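Local coordinates for dual specificity protein phosphatase 12 (PDB 4KI9) that removes phosphate from phosphotyrosine and from phosphoserine or phosphothreonine of proteins, acting as a dual specificity phosphatase and represented here by its catalytic domain, at residues A56-E61 with G92-V97; I100-M105 with W134-Y139; P6-G11 with R83-H88. The protein carries 2 engineered substitutions. All coordinates share one frame; numbering follows the deposited sequence.

Contact 1 (A56-E61 with G92-V97); sequences ALDKPE and GVSRSV. With PO4 (phosphate ion), chain B.
The guanidinium of Arg95 lies with one face under Asp58, whose backbone N sits 3.4 Å above the plane of the Arg95 group, displaced toward its rim, and whose CB approaches Arg95 NE on that same face. The edges are polar. At one, Arg95 NH1 donates to Ala56 O over 2.8 Å, within the guanidinium plane and onto a lone pair of the carbonyl. Along another, the phosphate ion is held by two bonds, Arg95 NE to O2 at 2.7 Å and Arg95 NH2 to O1 at 2.8 Å. A bend at chi3 (-75°) turns the head of the arginine back so that NE and the backbone N of Arg95 both reach O2. Val93 N and Ser94 N converge on O3, each at 2.9 Å, and Ser89 OG and Ala91 N also bond the phosphate; Ser89 is an engineered residue at the position of the predicted phosphocysteine. Ser94 OG, anti to its backbone N, donates to Asp58 OD1 at 2.6 Å, on the syn side and 29° out of the carboxylate plane. Asn129 ND2 also bonds that oxygen. An alanine in place of Arg95 would probably leave Ala56 O without this donor and the phosphate without two of its bonds. Residues 92-95 belong to the P-loop of the protein tyrosine phosphatases, and Asp58, its OD2 2.8 Å from phosphate O4, occupies a place consistent with the general acid of the family. Backbone N-H groups and the arginine together would be expected to stabilise the negative charge of a bound phosphoryl group.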
loop_
_atom_site.group_PDB
_atom_site.type_symbol
_atom_site.label_atom_id
_atom_site.label_comp_id
_atom_site.label_asym_id
_atom_site.label_seq_id
_atom_site.Cartn_x
_atom_site.Cartn_y
_atom_site.Cartn_z
ATOM N N ALA A 56 7.768 -6.967 -4.364
ATOM C CA ALA A 56 6.540 -7.570 -4.849
ATOM C C ALA A 56 6.391 -7.329 -6.341
ATOM O O ALA A 56 6.653 -6.230 -6.835
ATOM C CB ALA A 56 5.347 -6.995 -4.114
ATOM N N LEU A 57 5.969 -8.366 -7.051
ATOM C CA LEU A 57 5.614 -8.235 -8.448
ATOM C C LEU A 57 4.123 -7.942 -8.537
ATOM O O LEU A 57 3.346 -8.304 -7.639
ATOM C CB LEU A 57 5.944 -9.520 -9.203
ATOM C CG LEU A 57 7.412 -9.961 -9.267
ATOM C CD1 LEU A 57 7.523 -11.361 -9.860
ATOM C CD2 LEU A 57 8.242 -8.984 -10.082
ATOM N N ASP A 58 3.722 -7.270 -9.609
ATOM C CA ASP A 58 2.315 -6.965 -9.812
ATOM C C ASP A 58 1.587 -8.164 -10.413
ATOM O O ASP A 58 1.137 -8.114 -11.562
ATOM C CB ASP A 58 2.145 -5.750 -10.720
ATOM C CG ASP A 58 0.711 -5.274 -10.777
ATOM O OD1 ASP A 58 -0.096 -5.695 -9.914
ATOM O OD2 ASP A 58 0.395 -4.475 -11.676
ATOM N N LYS A 59 1.486 -9.242 -9.642
ATOM C CA LYS A 59 0.820 -10.463 -10.113
ATOM C C LYS A 59 -0.185 -10.925 -9.067
ATOM O O LYS A 59 0.035 -10.723 -7.873
ATOM C CB LYS A 59 1.848 -11.570 -10.360
ATOM C CG LYS A 59 2.875 -11.255 -11.441
ATOM C CD LYS A 59 3.855 -12.409 -11.631
ATOM C CE LYS A 59 4.826 -12.150 -12.790
ATOM N NZ LYS A 59 5.920 -13.177 -12.877
ATOM N N PRO A 60 -1.293 -11.542 -9.507
ATOM C CA PRO A 60 -2.291 -12.099 -8.586
ATOM C C PRO A 60 -1.678 -13.102 -7.633
ATOM O O PRO A 60 -2.152 -13.222 -6.497
ATOM C CB PRO A 60 -3.278 -12.809 -9.526
ATOM C CG PRO A 60 -3.149 -12.080 -10.812
ATOM C CD PRO A 60 -1.704 -11.685 -10.920
ATOM N N GLU A 61 -0.638 -13.807 -8.078
ATOM C CA GLU A 61 0.014 -14.807 -7.229
ATOM C C GLU A 61 0.887 -14.164 -6.157
ATOM O O GLU A 61 1.294 -14.835 -5.209
ATOM C CB GLU A 61 0.871 -15.787 -8.037
ATOM C CG GLU A 61 0.298 -16.179 -9.380
ATOM C CD GLU A 61 0.707 -15.204 -10.461
ATOM O OE1 GLU A 61 1.909 -15.175 -10.811
ATOM O OE2 GLU A 61 -0.164 -14.452 -10.939
ATOM N N GLY A 92 1.855 3.097 -10.536
ATOM C CA GLY A 92 0.944 3.831 -9.672
ATOM C C GLY A 92 -0.502 3.386 -9.804
ATOM O O GLY A 92 -1.422 4.181 -9.612
ATOM N N VAL A 93 -0.707 2.103 -10.099
ATOM C CA VAL A 93 -2.030 1.595 -10.474
ATOM C C VAL A 93 -2.520 0.376 -9.665
ATOM O O VAL A 93 -3.718 0.234 -9.412
ATOM C CB VAL A 93 -2.055 1.279 -11.996
ATOM C CG1 VAL A 93 -3.121 0.263 -12.343
ATOM C CG2 VAL A 93 -2.232 2.559 -12.792
ATOM N N SER A 94 -1.597 -0.480 -9.229
ATOM C CA SER A 94 -1.972 -1.753 -8.605
ATOM C C SER A 94 -1.322 -1.990 -7.229
ATOM O O SER A 94 -2.000 -1.981 -6.216
ATOM C CB SER A 94 -1.657 -2.914 -9.543
ATOM O OG SER A 94 -2.001 -4.158 -8.959
ATOM N N ARG A 95 -0.016 -2.205 -7.197
ATOM C CA ARG A 95 0.664 -2.492 -5.927
ATOM C C ARG A 95 0.533 -1.356 -4.898
ATOM O O ARG A 95 0.191 -1.583 -3.732
ATOM C CB ARG A 95 2.136 -2.823 -6.176
ATOM C CG ARG A 95 2.386 -4.203 -6.801
ATOM C CD ARG A 95 3.832 -4.334 -7.311
ATOM N NE ARG A 95 4.037 -3.595 -8.556
ATOM C CZ ARG A 95 5.119 -3.689 -9.325
ATOM N NH1 ARG A 95 6.110 -4.501 -8.987
ATOM N NH2 ARG A 95 5.204 -2.975 -10.447
ATOM N N SER A 96 0.793 -0.129 -5.328
ATOM C CA SER A 96 0.716 1.009 -4.418
ATOM C C SER A 96 -0.743 1.272 -4.044
ATOM O O SER A 96 -1.054 1.596 -2.902
ATOM C CB SER A 96 1.328 2.233 -5.087
ATOM O OG SER A 96 0.727 2.428 -6.356
ATOM N N VAL A 97 -1.638 1.112 -5.016
ATOM C CA VAL A 97 -3.072 1.239 -4.786
ATOM C C VAL A 97 -3.589 0.256 -3.728
ATOM O O VAL A 97 -4.360 0.636 -2.852
ATOM C CB VAL A 97 -3.860 1.061 -6.116
ATOM C CG1 VAL A 97 -5.340 0.906 -5.849
ATOM C CG2 VAL A 97 -3.604 2.254 -7.036
HETATM P P PO4 B . 1.851 -1.265 -10.431
HETATM O O1 PO4 B . 3.277 -0.995 -10.850
HETATM O O2 PO4 B . 1.818 -2.366 -9.404
HETATM O O3 PO4 B . 1.206 -0.008 -9.902
HETATM O O4 PO4 B . 1.070 -1.756 -11.632
#

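Contact 2 (I100-M105 with W134-Y139); sequences ITAFLM and WQLKLY
Leu136 projects from helix 130-141 toward helix 95-108 and spreads its two methyls over different partners. CD1 of Leu136 meets Thr101 CG2 at 3.8 Å, the two side chains crossing obliquely, whereas Leu136 CD2 rests on Ala102 CB at 3.7 Å and also touches Met105 SD at 3.9 Å. Met105 leans across from one turn later. Its chain is bent at chi3 (63°), which brings the terminal methyl over the backbone of the leucine, CE lying 3.3 Å from Leu136 O. Tyr139 comes in edge-first: Ala102 O lies in the plane of the ring, 3.9 Å from Tyr139 CE2, and Ala102 CB is 4.0 Å from the same atom. Met105 CE reaches the ring edge too, near CD2. The phenol oxygen bonds Asp69 OD2, outside the two segments, which ties the tyrosine to helix 68-80, and Thr101 OG1 turns back to Val97 O. Leu68 covers Ala102, Leu136 and Tyr139 from helix 68-80, while helix 112-122 adds Leu119 and Phe112. With segment axes 10.8 Å apart and only 18° from parallel, the helices pack through their side chains in the helical layer on one side of the central sheet of the protein tyrosine phosphatase fold.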
loop_
_atom_site.group_PDB
_atom_site.type_symbol
_atom_site.label_atom_id
_atom_site.label_comp_id
_atom_site.label_asym_id
_atom_site.label_seq_id
_atom_site.Cartn_x
_atom_site.Cartn_y
_atom_site.Cartn_z
ATOM N N ILE A 100 -2.308 1.503 -0.233
ATOM C CA ILE A 100 -3.091 2.650 0.235
ATOM C C ILE A 100 -4.467 2.204 0.718
ATOM O O ILE A 100 -4.932 2.619 1.785
ATOM C CB ILE A 100 -3.264 3.700 -0.879
ATOM C CG1 ILE A 100 -1.914 4.322 -1.217
ATOM C CG2 ILE A 100 -4.239 4.793 -0.441
ATOM C CD1 ILE A 100 -1.333 5.128 -0.061
ATOM N N THR A 101 -5.110 1.345 -0.072
ATOM C CA THR A 101 -6.430 0.840 0.280
ATOM C C THR A 101 -6.382 0.131 1.633
ATOM O O THR A 101 -7.241 0.361 2.492
ATOM C CB THR A 101 -7.005 -0.083 -0.808
ATOM O OG1 THR A 101 -7.013 0.610 -2.066
ATOM C CG2 THR A 101 -8.452 -0.505 -0.462
ATOM N N ALA A 102 -5.355 -0.694 1.840
ATOM C CA ALA A 102 -5.223 -1.409 3.101
ATOM C C ALA A 102 -5.085 -0.422 4.258
ATOM O O ALA A 102 -5.659 -0.611 5.336
ATOM C CB ALA A 102 -4.031 -2.363 3.058
ATOM N N PHE A 103 -4.327 0.636 4.035
ATOM C CA PHE A 103 -4.148 1.654 5.073
ATOM C C PHE A 103 -5.465 2.349 5.418
ATOM O O PHE A 103 -5.794 2.557 6.586
ATOM C CB PHE A 103 -3.145 2.696 4.598
ATOM C CG PHE A 103 -3.002 3.857 5.537
ATOM C CD1 PHE A 103 -2.143 3.774 6.633
ATOM C CD2 PHE A 103 -3.729 5.022 5.334
ATOM C CE1 PHE A 103 -2.011 4.845 7.498
ATOM C CE2 PHE A 103 -3.613 6.080 6.195
ATOM C CZ PHE A 103 -2.748 5.998 7.280
ATOM N N LEU A 104 -6.208 2.725 4.389
ATOM C CA LEU A 104 -7.514 3.336 4.579
ATOM C C LEU A 104 -8.437 2.365 5.297
ATOM O O LEU A 104 -9.125 2.749 6.227
ATOM C CB LEU A 104 -8.118 3.756 3.239
ATOM C CG LEU A 104 -7.420 4.905 2.518
ATOM C CD1 LEU A 104 -8.131 5.244 1.210
ATOM C CD2 LEU A 104 -7.327 6.147 3.436
ATOM N N MET A 105 -8.428 1.101 4.880
ATOM C CA MET A 105 -9.232 0.074 5.535
ATOM C C MET A 105 -8.931 -0.041 7.031
ATOM O O MET A 105 -9.837 -0.007 7.862
ATOM C CB MET A 105 -9.014 -1.293 4.863
ATOM C CG MET A 105 -9.603 -1.412 3.456
ATOM S SD MET A 105 -9.103 -2.926 2.628
ATOM C CE MET A 105 -9.844 -4.155 3.701
ATOM N N TRP A 134 -8.793 -9.769 -3.756
ATOM C CA TRP A 134 -9.138 -10.913 -2.916
ATOM C C TRP A 134 -8.390 -10.865 -1.576
ATOM O O TRP A 134 -8.974 -11.077 -0.508
ATOM C CB TRP A 134 -8.846 -12.213 -3.674
ATOM C CG TRP A 134 -8.914 -13.460 -2.854
ATOM C CD1 TRP A 134 -7.871 -14.290 -2.524
ATOM C CD2 TRP A 134 -10.083 -14.029 -2.262
ATOM N NE1 TRP A 134 -8.332 -15.343 -1.767
ATOM C CE2 TRP A 134 -9.682 -15.203 -1.589
ATOM C CE3 TRP A 134 -11.433 -13.663 -2.237
ATOM C CZ2 TRP A 134 -10.585 -16.010 -0.900
ATOM C CZ3 TRP A 134 -12.328 -14.465 -1.548
ATOM C CH2 TRP A 134 -11.900 -15.626 -0.888
ATOM N N GLN A 135 -7.101 -10.560 -1.634
ATOM C CA GLN A 135 -6.291 -10.427 -0.417
ATOM C C GLN A 135 -6.819 -9.366 0.534
ATOM O O GLN A 135 -6.835 -9.568 1.743
ATOM C CB GLN A 135 -4.808 -10.174 -0.770
ATOM C CG GLN A 135 -4.132 -11.429 -1.349
ATOM C CD GLN A 135 -2.809 -11.129 -2.025
ATOM O OE1 GLN A 135 -1.983 -10.372 -1.505
ATOM N NE2 GLN A 135 -2.602 -11.718 -3.194
ATOM N N LEU A 136 -7.263 -8.234 0.003
ATOM C CA LEU A 136 -7.843 -7.208 0.868
ATOM C C LEU A 136 -9.181 -7.640 1.469
ATOM O O LEU A 136 -9.538 -7.223 2.574
ATOM C CB LEU A 136 -7.987 -5.877 0.130
ATOM C CG LEU A 136 -6.663 -5.172 -0.143
ATOM C CD1 LEU A 136 -6.904 -3.931 -0.983
ATOM C CD2 LEU A 136 -5.984 -4.803 1.166
ATOM N N LYS A 137 -9.924 -8.480 0.749
ATOM C CA LYS A 137 -11.157 -9.029 1.307
ATOM C C LYS A 137 -10.833 -9.944 2.480
ATOM O O LYS A 137 -11.508 -9.908 3.509
ATOM C CB LYS A 137 -11.974 -9.755 0.218
ATOM C CG LYS A 137 -12.589 -8.765 -0.755
ATOM C CD LYS A 137 -13.417 -9.439 -1.843
ATOM C CE LYS A 137 -13.933 -8.392 -2.811
ATOM N NZ LYS A 137 -14.286 -8.970 -4.133
ATOM N N LEU A 138 -9.764 -10.732 2.342
ATOM C CA LEU A 138 -9.306 -11.581 3.437
ATOM C C LEU A 138 -8.852 -10.747 4.630
ATOM O O LEU A 138 -9.145 -11.082 5.768
ATOM C CB LEU A 138 -8.158 -12.480 2.988
ATOM C CG LEU A 138 -8.483 -13.438 1.836
ATOM C CD1 LEU A 138 -7.370 -14.427 1.691
ATOM C CD2 LEU A 138 -9.815 -14.154 2.048
ATOM N N TYR A 139 -8.115 -9.676 4.348
ATOM C CA TYR A 139 -7.677 -8.712 5.360
ATOM C C TYR A 139 -8.859 -8.181 6.183
ATOM O O TYR A 139 -8.809 -8.186 7.405
ATOM C CB TYR A 139 -6.957 -7.557 4.663
ATOM C CG TYR A 139 -6.074 -6.663 5.529
ATOM C CD1 TYR A 139 -5.082 -7.200 6.349
ATOM C CD2 TYR A 139 -6.186 -5.278 5.451
ATOM C CE1 TYR A 139 -4.243 -6.376 7.101
ATOM C CE2 TYR A 139 -5.357 -4.441 6.203
ATOM C CZ TYR A 139 -4.384 -4.997 7.012
ATOM O OH TYR A 139 -3.559 -4.180 7.748
#

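Contact 3 (P6-G11 with R83-H88); sequences PGLYFG and RAVLVH
Leu8 lies beside Val85, both side chains pointing the same way from neighbouring strands, with Leu8 CD2 4.1 Å from Val85 CG1. The same methyl reaches on toward Val87 CG2. Phe10 shares this face but swings its ring away from strand 84-88: its CG occupies the crowded position between the backbone N and the carbonyl carbon (chi1 82°), leaving CB as the atom near Val87. Ile75 of helix 68-80 and Ile100 of helix 95-108 cover the face. On the other face, Tyr9 CB touches Leu86 CD1 at 4.2 Å, and Val85 O lies in the plane of the Tyr9 ring, 3.7 Å from Tyr9 CD1. His88 follows there, its imidazole directed away from strand 8-11 and hydrogen-bonded through NE2 to Thr32 OG1. Gly7, with positive phi, leads into the strand and offers the first acceptor.

The two strands run parallel, and four backbone bonds join them in alternation: Val85 N to Gly7 O, Tyr9 N to Val85 O, Val87 N to Tyr9 O and, longest of the four, Gly11 N to Val87 O at 3.2 Å. CA-H...O contacts lie between these bonds, including Phe10 CA to Val87 O. The carbonyls of Tyr9 and Val85 thus each serve a partner across the pair. The polar backbone atoms of Tyr9, Val85 and Val87 at the interface are met by sheet bonds, while apolar side chains pack on both faces, Leu8 with Val85 on one and Tyr9 with Leu86 on the other.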
loop_
_atom_site.group_PDB
_atom_site.type_symbol
_atom_site.label_atom_id
_atom_site.label_comp_id
_atom_site.label_asym_id
_atom_site.label_seq_id
_atom_site.Cartn_x
_atom_site.Cartn_y
_atom_site.Cartn_z
ATOM N N PRO A 6 -4.493 14.564 3.589
ATOM C CA PRO A 6 -3.308 15.388 3.869
ATOM C C PRO A 6 -2.108 14.594 4.408
ATOM O O PRO A 6 -2.248 13.775 5.321
ATOM C CB PRO A 6 -3.815 16.425 4.883
ATOM C CG PRO A 6 -5.170 15.960 5.315
ATOM C CD PRO A 6 -5.712 15.113 4.210
ATOM N N GLY A 7 -0.945 14.812 3.798
ATOM C CA GLY A 7 0.281 14.129 4.192
ATOM C C GLY A 7 0.429 12.718 3.636
ATOM O O GLY A 7 1.377 12.014 3.968
ATOM N N LEU A 8 -0.489 12.294 2.779
ATOM C CA LEU A 8 -0.432 10.924 2.259
ATOM C C LEU A 8 -0.618 10.891 0.736
ATOM O O LEU A 8 -1.680 11.250 0.214
ATOM C CB LEU A 8 -1.480 10.051 2.961
ATOM C CG LEU A 8 -1.305 8.530 3.092
ATOM C CD1 LEU A 8 -2.591 7.810 2.723
ATOM C CD2 LEU A 8 -0.114 7.951 2.328
ATOM N N TYR A 9 0.416 10.436 0.037
ATOM C CA TYR A 9 0.458 10.491 -1.420
ATOM C C TYR A 9 0.742 9.112 -2.001
ATOM O O TYR A 9 1.359 8.272 -1.344
ATOM C CB TYR A 9 1.553 11.467 -1.881
ATOM C CG TYR A 9 1.391 12.905 -1.403
ATOM C CD1 TYR A 9 1.734 13.282 -0.105
ATOM C CD2 TYR A 9 0.915 13.889 -2.265
ATOM C CE1 TYR A 9 1.594 14.600 0.325
ATOM C CE2 TYR A 9 0.765 15.198 -1.849
ATOM C CZ TYR A 9 1.105 15.552 -0.560
ATOM O OH TYR A 9 0.958 16.861 -0.167
ATOM N N PHE A 10 0.286 8.872 -3.231
ATOM C CA PHE A 10 0.687 7.673 -3.950
ATOM C C PHE A 10 0.955 7.985 -5.419
ATOM O O PHE A 10 0.460 8.979 -5.950
ATOM C CB PHE A 10 -0.325 6.530 -3.783
ATOM C CG PHE A 10 -1.514 6.610 -4.710
ATOM C CD1 PHE A 10 -2.615 7.379 -4.378
ATOM C CD2 PHE A 10 -1.542 5.888 -5.894
ATOM C CE1 PHE A 10 -3.720 7.448 -5.222
ATOM C CE2 PHE A 10 -2.646 5.956 -6.749
ATOM C CZ PHE A 10 -3.731 6.734 -6.408
ATOM N N GLY A 11 1.757 7.151 -6.067
ATOM C CA GLY A 11 2.111 7.388 -7.457
ATOM C C GLY A 11 2.945 6.258 -8.020
ATOM O O GLY A 11 3.082 5.211 -7.390
ATOM N N ARG A 83 4.939 13.246 9.564
ATOM C CA ARG A 83 5.710 13.151 8.321
ATOM C C ARG A 83 4.786 12.915 7.124
ATOM O O ARG A 83 3.804 12.170 7.227
ATOM C CB ARG A 83 6.751 12.022 8.408
ATOM C CG ARG A 83 7.734 12.197 9.546
ATOM C CD ARG A 83 8.691 11.012 9.710
ATOM N NE ARG A 83 9.472 11.204 10.930
ATOM C CZ ARG A 83 9.488 10.373 11.971
ATOM N NH1 ARG A 83 10.223 10.676 13.035
ATOM N NH2 ARG A 83 8.791 9.244 11.954
ATOM N N ALA A 84 5.082 13.555 5.994
ATOM C CA ALA A 84 4.359 13.250 4.751
ATOM C C ALA A 84 4.924 11.988 4.115
ATOM O O ALA A 84 6.149 11.792 4.074
ATOM C CB ALA A 84 4.432 14.408 3.770
ATOM N N VAL A 85 4.028 11.151 3.603
ATOM C CA VAL A 85 4.375 9.824 3.111
ATOM C C VAL A 85 4.056 9.647 1.621
ATOM O O VAL A 85 2.990 10.047 1.152
ATOM C CB VAL A 85 3.582 8.747 3.894
ATOM C CG1 VAL A 85 3.809 7.362 3.305
ATOM C CG2 VAL A 85 3.967 8.771 5.344
ATOM N N LEU A 86 4.987 9.047 0.883
ATOM C CA LEU A 86 4.725 8.608 -0.487
ATOM C C LEU A 86 4.713 7.086 -0.526
ATOM O O LEU A 86 5.639 6.443 -0.028
ATOM C CB LEU A 86 5.815 9.125 -1.431
ATOM C CG LEU A 86 5.740 8.561 -2.864
ATOM C CD1 LEU A 86 4.443 8.974 -3.576
ATOM C CD2 LEU A 86 6.965 8.958 -3.690
ATOM N N VAL A 87 3.662 6.509 -1.098
ATOM C CA VAL A 87 3.636 5.070 -1.378
ATOM C C VAL A 87 3.687 4.933 -2.884
ATOM O O VAL A 87 2.818 5.466 -3.584
ATOM C CB VAL A 87 2.333 4.397 -0.896
ATOM C CG1 VAL A 87 2.343 2.916 -1.271
ATOM C CG2 VAL A 87 2.159 4.571 0.605
ATOM N N HIS A 88 4.700 4.260 -3.409
ATOM C CA HIS A 88 4.794 4.147 -4.867
ATOM C C HIS A 88 5.093 2.739 -5.360
ATOM O O HIS A 88 5.749 1.945 -4.675
ATOM C CB HIS A 88 5.844 5.115 -5.431
ATOM C CG HIS A 88 7.251 4.618 -5.297
ATOM N ND1 HIS A 88 7.900 3.954 -6.311
ATOM C CD2 HIS A 88 8.127 4.680 -4.265
ATOM C CE1 HIS A 88 9.120 3.632 -5.916
ATOM N NE2 HIS A 88 9.283 4.061 -4.679
#

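In the fold
Contact 3 joins two strands of the central mixed sheet, and strand 84-88 leads directly through the phosphate-binding loop into helix 95-108, which contributes to both contact 1 and contact 2. The centres of contacts 1 and 2 are about 13 Å apart, and each lies about 17 Å from that of contact 3. Along the chain contacts 1 and 3 alternate their segments, whereas contact 2 opens after both have closed. Ile100 bridges the layers, its CD1 3.6 Å from Val87 CG2. All three fall within the catalytic domain. Because strand 84-88, the phosphate loop and helix 95-108 follow one another, one strand-loop-helix unit connects the sheet, the phosphate site and the helical layer.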